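Local coordinates for Dye-decolorizing peroxidase (Irpex lacteus, PDB 7D8M), which binds heme b and probably acts as a peroxidase of the dye-decolorizing (DyP-type) family, oxidising substrates at the expense of hydrogen peroxide, at residues A[44-49]-A[442-447]; A[122-127]-A[133-138]. One frame throughout, in Å; residues are numbered along the deposited sequence.

Interaction 1 of 2, residues A[44-49]-A[442-447]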
ATOM      1  N   THR A  44     -27.275 -11.288   6.214  1.00 33.40           N
ATOM      2  CA  THR A  44     -27.541 -11.883   4.910  1.00 34.88           C
ATOM      3  C   THR A  44     -26.653 -11.328   3.804  1.00 35.36           C
ATOM      4  O   THR A  44     -26.312 -12.067   2.872  1.00 34.03           O
ATOM      5  CB  THR A  44     -29.004 -11.680   4.516  1.00 32.92           C
ATOM      6  OG1 THR A  44     -29.388 -10.336   4.823  1.00 39.19           O
ATOM      7  CG2 THR A  44     -29.922 -12.659   5.287  1.00 35.16           C
ATOM      8  N   TYR A  45     -26.278 -10.048   3.874  1.00 33.16           N
ATOM      9  CA  TYR A  45     -25.401  -9.486   2.849  1.00 34.53           C
ATOM     10  C   TYR A  45     -24.059 -10.207   2.807  1.00 33.32           C
ATOM     11  O   TYR A  45     -23.608 -10.643   1.739  1.00 33.59           O
ATOM     12  CB  TYR A  45     -25.185  -7.991   3.076  1.00 33.34           C
ATOM     13  CG  TYR A  45     -24.482  -7.348   1.897  1.00 35.60           C
ATOM     14  CD1 TYR A  45     -25.199  -6.944   0.781  1.00 33.90           C
ATOM     15  CD2 TYR A  45     -23.094  -7.177   1.889  1.00 36.23           C
ATOM     16  CE1 TYR A  45     -24.566  -6.374  -0.307  1.00 38.31           C
ATOM     17  CE2 TYR A  45     -22.455  -6.603   0.806  1.00 30.74           C
ATOM     18  CZ  TYR A  45     -23.192  -6.211  -0.291  1.00 33.15           C
ATOM     19  OH  TYR A  45     -22.580  -5.640  -1.385  1.00 34.07           O
ATOM     20  N   ALA A  46     -23.408 -10.351   3.962  1.00 35.03           N
ATOM     21  CA  ALA A  46     -22.020 -10.820   3.975  1.00 32.67           C
ATOM     22  C   ALA A  46     -21.845 -12.204   3.366  1.00 34.81           C
ATOM     23  O   ALA A  46     -20.938 -12.371   2.530  1.00 34.33           O
ATOM     24  CB  ALA A  46     -21.462 -10.765   5.401  1.00 30.39           C
ATOM     25  N   PRO A  47     -22.639 -13.226   3.713  1.00 35.15           N
ATOM     26  CA  PRO A  47     -22.438 -14.535   3.064  1.00 33.02           C
ATOM     27  C   PRO A  47     -22.720 -14.518   1.567  1.00 34.39           C
ATOM     28  O   PRO A  47     -22.157 -15.338   0.833  1.00 36.88           O
ATOM     29  CB  PRO A  47     -23.408 -15.461   3.814  1.00 36.95           C
ATOM     30  CG  PRO A  47     -24.381 -14.556   4.488  1.00 38.41           C
ATOM     31  CD  PRO A  47     -23.654 -13.293   4.783  1.00 31.73           C
ATOM     32  N   ALA A  48     -23.549 -13.597   1.090  1.00 33.92           N
ATOM     33  CA  ALA A  48     -23.912 -13.556  -0.319  1.00 33.80           C
ATOM     34  C   ALA A  48     -22.957 -12.737  -1.172  1.00 37.15           C
ATOM     35  O   ALA A  48     -22.930 -12.930  -2.394  1.00 33.60           O
ATOM     36  CB  ALA A  48     -25.322 -12.983  -0.485  1.00 39.44           C
ATOM     37  N   ASN A  49     -22.184 -11.827  -0.572  1.00 32.84           N
ATOM     38  CA  ASN A  49     -21.472 -10.815  -1.341  1.00 31.72           C
ATOM     39  C   ASN A  49     -20.008 -10.621  -0.965  1.00 30.31           C
ATOM     40  O   ASN A  49     -19.257 -10.082  -1.790  1.00 34.59           O
ATOM     41  CB  ASN A  49     -22.189  -9.459  -1.222  1.00 30.52           C
ATOM     42  CG  ASN A  49     -23.547  -9.459  -1.887  1.00 35.31           C
ATOM     43  OD1 ASN A  49     -23.651  -9.324  -3.106  1.00 32.59           O
ATOM     44  ND2 ASN A  49     -24.604  -9.606  -1.086  1.00 29.21           N
ATOM     45  N   THR A 442     -16.626 -15.676   8.094  1.00 34.06           N
ATOM     46  CA  THR A 442     -17.466 -16.121   9.208  1.00 35.97           C
ATOM     47  C   THR A 442     -17.454 -15.105  10.346  1.00 35.22           C
ATOM     48  O   THR A 442     -18.500 -14.809  10.938  1.00 35.27           O
ATOM     49  CB  THR A 442     -17.015 -17.494   9.716  1.00 36.17           C
ATOM     50  OG1 THR A 442     -15.631 -17.441  10.089  1.00 38.31           O
ATOM     51  CG2 THR A 442     -17.219 -18.557   8.645  1.00 34.75           C
ATOM     52  N   ALA A 443     -16.280 -14.538  10.648  1.00 32.30           N
ATOM     53  CA  ALA A 443     -16.193 -13.553  11.717  1.00 28.57           C
ATOM     54  C   ALA A 443     -17.091 -12.357  11.438  1.00 31.88           C
ATOM     55  O   ALA A 443     -17.684 -11.788  12.361  1.00 32.42           O
ATOM     56  CB  ALA A 443     -14.739 -13.105  11.906  1.00 31.47           C
ATOM     57  N   ILE A 444     -17.202 -11.956  10.172  1.00 27.50           N
ATOM     58  CA  ILE A 444     -18.144 -10.899   9.838  1.00 29.61           C
ATOM     59  C   ILE A 444     -19.535 -11.275  10.335  1.00 31.60           C
ATOM     60  O   ILE A 444     -20.207 -10.487  11.007  1.00 30.74           O
ATOM     61  CB  ILE A 444     -18.138 -10.628   8.327  1.00 24.78           C
ATOM     62  CG1 ILE A 444     -16.770 -10.063   7.897  1.00 29.39           C
ATOM     63  CG2 ILE A 444     -19.227  -9.636   7.977  1.00 24.75           C
ATOM     64  CD1 ILE A 444     -16.639  -9.868   6.414  1.00 26.01           C
ATOM     65  N   VAL A 445     -19.948 -12.514  10.074  1.00 31.62           N
ATOM     66  CA  VAL A 445     -21.307 -12.936  10.408  1.00 36.39           C
ATOM     67  C   VAL A 445     -21.415 -13.301  11.880  1.00 40.12           C
ATOM     68  O   VAL A 445     -22.365 -12.904  12.566  1.00 45.35           O
ATOM     69  CB  VAL A 445     -21.736 -14.111   9.513  1.00 35.23           C
ATOM     70  CG1 VAL A 445     -23.163 -14.544   9.865  1.00 43.04           C
ATOM     71  CG2 VAL A 445     -21.628 -13.734   8.045  1.00 38.99           C
ATOM     72  N   GLU A 446     -20.442 -14.062  12.388  1.00 40.60           N
ATOM     73  CA  GLU A 446     -20.573 -14.651  13.713  1.00 42.69           C
ATOM     74  C   GLU A 446     -20.277 -13.659  14.829  1.00 44.85           C
ATOM     75  O   GLU A 446     -20.866 -13.767  15.911  1.00 47.27           O
ATOM     76  CB  GLU A 446     -19.665 -15.876  13.833  1.00 41.93           C
ATOM     77  CG  GLU A 446     -20.132 -17.041  12.966  1.00 44.80           C
ATOM     78  CD  GLU A 446     -19.172 -18.209  12.989  1.00 49.16           C
ATOM     79  OE1 GLU A 446     -18.055 -18.057  13.531  1.00 47.27           O
ATOM     80  OE2 GLU A 446     -19.536 -19.283  12.462  1.00 51.71           O
ATOM     81  N   LYS A 447     -19.391 -12.691  14.606  1.00 39.00           N
ATOM     82  CA  LYS A 447     -19.093 -11.707  15.637  1.00 39.47           C
ATOM     83  C   LYS A 447     -19.700 -10.345  15.327  1.00 40.47           C
ATOM     84  O   LYS A 447     -20.511  -9.838  16.108  1.00 45.93           O
ATOM     85  CB  LYS A 447     -17.580 -11.578  15.849  1.00 40.08           C
ATOM     86  CG  LYS A 447     -17.214 -11.499  17.323  1.00 45.55           C
ATOM     87  CD  LYS A 447     -15.777 -11.093  17.533  1.00 47.71           C
ATOM     88  CE  LYS A 447     -15.396 -11.145  19.014  1.00 44.95           C
ATOM     89  NZ  LYS A 447     -16.534 -10.847  19.928  1.00 55.52           N
TER

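Interaction 2 of 2, residues A[122-127]-A[133-138]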
ATOM      1  N   PHE A 122     -16.256  -0.334   2.809  1.00 26.91           N
ATOM      2  CA  PHE A 122     -16.520  -1.359   1.812  1.00 26.05           C
ATOM      3  C   PHE A 122     -15.576  -1.121   0.643  1.00 24.01           C
ATOM      4  O   PHE A 122     -15.461   0.009   0.160  1.00 23.44           O
ATOM      5  CB  PHE A 122     -17.975  -1.295   1.329  1.00 24.31           C
ATOM      6  CG  PHE A 122     -18.961  -2.021   2.214  1.00 27.94           C
ATOM      7  CD1 PHE A 122     -19.163  -3.387   2.080  1.00 27.53           C
ATOM      8  CD2 PHE A 122     -19.724  -1.327   3.143  1.00 30.77           C
ATOM      9  CE1 PHE A 122     -20.082  -4.056   2.873  1.00 27.62           C
ATOM     10  CE2 PHE A 122     -20.647  -1.989   3.945  1.00 28.60           C
ATOM     11  CZ  PHE A 122     -20.825  -3.357   3.809  1.00 28.60           C
ATOM     12  N   LEU A 123     -14.889  -2.178   0.209  1.00 25.84           N
ATOM     13  CA  LEU A 123     -14.129  -2.180  -1.037  1.00 28.14           C
ATOM     14  C   LEU A 123     -14.949  -2.887  -2.108  1.00 25.01           C
ATOM     15  O   LEU A 123     -15.308  -4.054  -1.939  1.00 30.13           O
ATOM     16  CB  LEU A 123     -12.781  -2.886  -0.864  1.00 23.92           C
ATOM     17  CG  LEU A 123     -11.608  -2.083  -0.310  1.00 26.23           C
ATOM     18  CD1 LEU A 123     -11.937  -1.523   1.043  1.00 26.00           C
ATOM     19  CD2 LEU A 123     -10.368  -2.966  -0.229  1.00 26.31           C
ATOM     20  N   ILE A 124     -15.216  -2.200  -3.216  1.00 26.54           N
ATOM     21  CA  ILE A 124     -16.027  -2.737  -4.308  1.00 28.65           C
ATOM     22  C   ILE A 124     -15.207  -2.662  -5.587  1.00 28.93           C
ATOM     23  O   ILE A 124     -14.961  -1.563  -6.105  1.00 25.49           O
ATOM     24  CB  ILE A 124     -17.343  -1.973  -4.480  1.00 27.33           C
ATOM     25  CG1 ILE A 124     -18.168  -1.971  -3.185  1.00 26.77           C
ATOM     26  CG2 ILE A 124     -18.143  -2.541  -5.669  1.00 27.07           C
ATOM     27  CD1 ILE A 124     -19.228  -0.872  -3.173  1.00 29.61           C
ATOM     28  N   GLY A 125     -14.825  -3.822  -6.122  1.00 30.00           N
ATOM     29  CA  GLY A 125     -14.032  -3.875  -7.343  1.00 30.65           C
ATOM     30  C   GLY A 125     -14.778  -4.480  -8.519  1.00 33.37           C
ATOM     31  O   GLY A 125     -15.393  -5.543  -8.381  1.00 28.51           O
ATOM     32  N   SER A 126     -14.739  -3.815  -9.676  1.00 29.99           N
ATOM     33  CA  SER A 126     -15.434  -4.295 -10.866  1.00 33.86           C
ATOM     34  C   SER A 126     -14.760  -3.712 -12.109  1.00 35.67           C
ATOM     35  O   SER A 126     -13.770  -2.974 -12.024  1.00 29.14           O
ATOM     36  CB  SER A 126     -16.926  -3.944 -10.802  1.00 36.79           C
ATOM     37  OG  SER A 126     -17.579  -4.267 -12.015  1.00 37.48           O
ATOM     38  N   ASN A 127     -15.306  -4.062 -13.281  1.00 38.37           N
ATOM     39  CA  ASN A 127     -14.767  -3.641 -14.573  1.00 39.99           C
ATOM     40  C   ASN A 127     -15.382  -2.352 -15.092  1.00 39.30           C
ATOM     41  O   ASN A 127     -14.938  -1.846 -16.127  1.00 45.16           O
ATOM     42  CB  ASN A 127     -14.989  -4.720 -15.642  1.00 45.26           C
ATOM     43  CG  ASN A 127     -14.230  -5.990 -15.360  1.00 43.97           C
ATOM     44  OD1 ASN A 127     -13.417  -6.042 -14.438  1.00 43.26           O
ATOM     45  ND2 ASN A 127     -14.498  -7.033 -16.150  1.00 39.26           N
ATOM     46  N   ALA A 133     -20.953   1.532  -8.826  1.00 29.22           N
ATOM     47  CA  ALA A 133     -21.996   2.437  -8.357  1.00 29.10           C
ATOM     48  C   ALA A 133     -23.273   1.668  -8.035  1.00 32.88           C
ATOM     49  O   ALA A 133     -23.978   1.988  -7.070  1.00 28.89           O
ATOM     50  CB  ALA A 133     -22.264   3.512  -9.406  1.00 30.63           C
ATOM     51  N   GLN A 134     -23.569   0.645  -8.837  1.00 32.05           N
ATOM     52  CA  GLN A 134     -24.708  -0.235  -8.590  1.00 36.55           C
ATOM     53  C   GLN A 134     -24.604  -0.892  -7.223  1.00 36.03           C
ATOM     54  O   GLN A 134     -25.553  -0.856  -6.425  1.00 34.41           O
ATOM     55  CB  GLN A 134     -24.756  -1.298  -9.685  1.00 36.47           C
ATOM     56  CG  GLN A 134     -26.131  -1.631 -10.227  1.00 47.28           C
ATOM     57  CD  GLN A 134     -26.047  -2.081 -11.678  1.00 51.99           C
ATOM     58  OE1 GLN A 134     -25.269  -2.977 -12.019  1.00 50.63           O
ATOM     59  NE2 GLN A 134     -26.835  -1.449 -12.541  1.00 59.68           N
ATOM     60  N   TYR A 135     -23.460  -1.525  -6.947  1.00 32.51           N
ATOM     61  CA  TYR A 135     -23.253  -2.165  -5.651  1.00 33.20           C
ATOM     62  C   TYR A 135     -23.342  -1.155  -4.513  1.00 30.08           C
ATOM     63  O   TYR A 135     -23.882  -1.460  -3.441  1.00 32.05           O
ATOM     64  CB  TYR A 135     -21.905  -2.879  -5.633  1.00 28.34           C
ATOM     65  CG  TYR A 135     -21.969  -4.291  -6.156  1.00 30.26           C
ATOM     66  CD1 TYR A 135     -22.268  -4.545  -7.493  1.00 30.46           C
ATOM     67  CD2 TYR A 135     -21.741  -5.378  -5.317  1.00 28.67           C
ATOM     68  CE1 TYR A 135     -22.337  -5.839  -7.979  1.00 32.74           C
ATOM     69  CE2 TYR A 135     -21.815  -6.682  -5.798  1.00 31.00           C
ATOM     70  CZ  TYR A 135     -22.106  -6.902  -7.129  1.00 29.52           C
ATOM     71  OH  TYR A 135     -22.170  -8.185  -7.619  1.00 31.02           O
ATOM     72  N   ARG A 136     -22.814   0.053  -4.722  1.00 31.47           N
ATOM     73  CA  ARG A 136     -22.967   1.108  -3.724  1.00 30.67           C
ATOM     74  C   ARG A 136     -24.441   1.449  -3.516  1.00 32.42           C
ATOM     75  O   ARG A 136     -24.913   1.547  -2.377  1.00 32.52           O
ATOM     76  CB  ARG A 136     -22.187   2.350  -4.152  1.00 28.38           C
ATOM     77  CG  ARG A 136     -22.072   3.440  -3.092  1.00 28.69           C
ATOM     78  CD  ARG A 136     -23.001   4.630  -3.309  1.00 33.08           C
ATOM     79  NE  ARG A 136     -23.373   4.891  -4.701  1.00 36.86           N
ATOM     80  CZ  ARG A 136     -22.766   5.759  -5.503  1.00 38.81           C
ATOM     81  NH1 ARG A 136     -21.716   6.447  -5.078  1.00 35.77           N
ATOM     82  NH2 ARG A 136     -23.206   5.930  -6.740  1.00 41.42           N
ATOM     83  N   ASP A 137     -25.173   1.669  -4.610  1.00 30.62           N
ATOM     84  CA  ASP A 137     -26.591   1.998  -4.497  1.00 34.55           C
ATOM     85  C   ASP A 137     -27.344   0.894  -3.767  1.00 32.63           C
ATOM     86  O   ASP A 137     -28.218   1.171  -2.938  1.00 32.42           O
ATOM     87  CB  ASP A 137     -27.206   2.221  -5.882  1.00 35.53           C
ATOM     88  CG  ASP A 137     -26.748   3.514  -6.543  1.00 38.18           C
ATOM     89  OD1 ASP A 137     -26.141   4.380  -5.877  1.00 34.24           O
ATOM     90  OD2 ASP A 137     -27.011   3.666  -7.753  1.00 41.07           O
ATOM     91  N   ASP A 138     -27.000  -0.364  -4.055  1.00 30.43           N
ATOM     92  CA  ASP A 138     -27.641  -1.491  -3.388  1.00 31.81           C
ATOM     93  C   ASP A 138     -27.368  -1.475  -1.889  1.00 32.72           C
ATOM     94  O   ASP A 138     -28.270  -1.732  -1.082  1.00 28.36           O
ATOM     95  CB  ASP A 138     -27.157  -2.803  -4.009  1.00 30.44           C
ATOM     96  CG  ASP A 138     -27.687  -4.021  -3.283  1.00 38.02           C
ATOM     97  OD1 ASP A 138     -28.922  -4.097  -3.098  1.00 39.89           O
ATOM     98  OD2 ASP A 138     -26.876  -4.901  -2.906  1.00 40.44           O
TER

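Interaction 1 of 2, residues A[44-49]-A[442-447]
Residues A46 and V445 face each other where two helical turns run nearly antiparallel, their short axes 9.2 Å apart at closest approach and their N-to-C directions at 165°. One is the C-terminal part of helix 35-49, within the N-terminal alpha+beta barrel domain of the DyP family; the other belongs to helix 441-448, which follows strand 428-438 of the second four-stranded sheet. The contact thus joins the two sheet regions, away from the heme site. Helix 35-49 is kinked at P47, whose ring nitrogen has no hydrogen to give to the turn before, and 442-447 includes a wider, pi-type turn at 444-447.

The methyl of A46 points at the partner helix and meets two branches there. I444 CG2 comes to 3.6 Å from A46 CB, and V445 CG2 lies 4.0 Å from the same atom. The two methyls occupy different rotational positions: in I444, CG2 is anti to the backbone N, whereas in V445 it is CG1 that is anti (chi1 -180°) and CG2 sits beside the N, from where it also reaches the proline. P47 presents CD, the ring carbon next to its nitrogen, at 3.9 Å from V445 CG2, and the two side chains cross at about a right angle. I444 also packs on Q13, I50 and P439, so its end of the contact runs into the protein, while P47 marks the solvent side.

On the far side of the first helix, N49 ND2 donates to Y45 O (3.2 Å, 155° at the hydrogen) and lies over one face of the Y45 ring, toward its rim.

No hydrogen bond or salt bridge joins 44-49 to 442-447, and 118 Å² is buried between these segments. Between them, methyl and ring-carbon contacts depend on shape rather than on directional bonds.

Interaction 2 of 2, residues A[122-127]-A[133-138]
With chi1 at -57°, I124 holds CG2 anti to its backbone N and CG1 beside it, and a nearly extended chi2 (161°) carries CD1 onward, which brings both methyl ends up to helix 129-143. CG2 of I124 lies 3.8 Å from Y135 CB, while CD1 of I124 approaches the helix backbone, 4.0 Å from R136 N. Both branches come at the start of the Y135 side chain from the strand side, and CG2 meets the aromatic ring obliquely. From there the side chain leads away from I124 and touches V68 and P64, and its OH makes a weak hydrogen bond to A66 N.

Here helix 129-143 packs back on the antiparallel sheet whose inner strand 120-126, between 24-32 and 67-72, leads into it and whose edge strand 147-156 follows it, in the alpha+beta barrel domain of DyP-type peroxidases. The I124 side chain is buried in the sheet-helix interface, where it also touches V28 and A66.

R136 turns its charged end elsewhere. Its NH1 forms a salt bridge with D152 of strand 147-156, and its NE bonds D137 OD1 at 3.1 Å, approaching from above the carboxylate plane; two acidic groups thereby fix the guanidinium at the helix surface.

Overall arrangement
From the N terminus, the chain passes through strand 24-32 into helix 35-49, whose last turns supply the first half of interaction 1. It then builds strand 120-126 and folds straight back as helix 129-143, closing the short loop of interaction 2. Almost 400 residues separate the two halves of interaction 1, so interaction 2 is nested within that much larger loop, which is closed by the C-terminal helix 441-448. The contact centres lie about 17 Å apart and are joined by Y45, which packs against F122, Y135 and D138. Helix 35-49 therefore stands between helix 129-143, on its own sheet, and the helix following strand 428-438 of the second sheet.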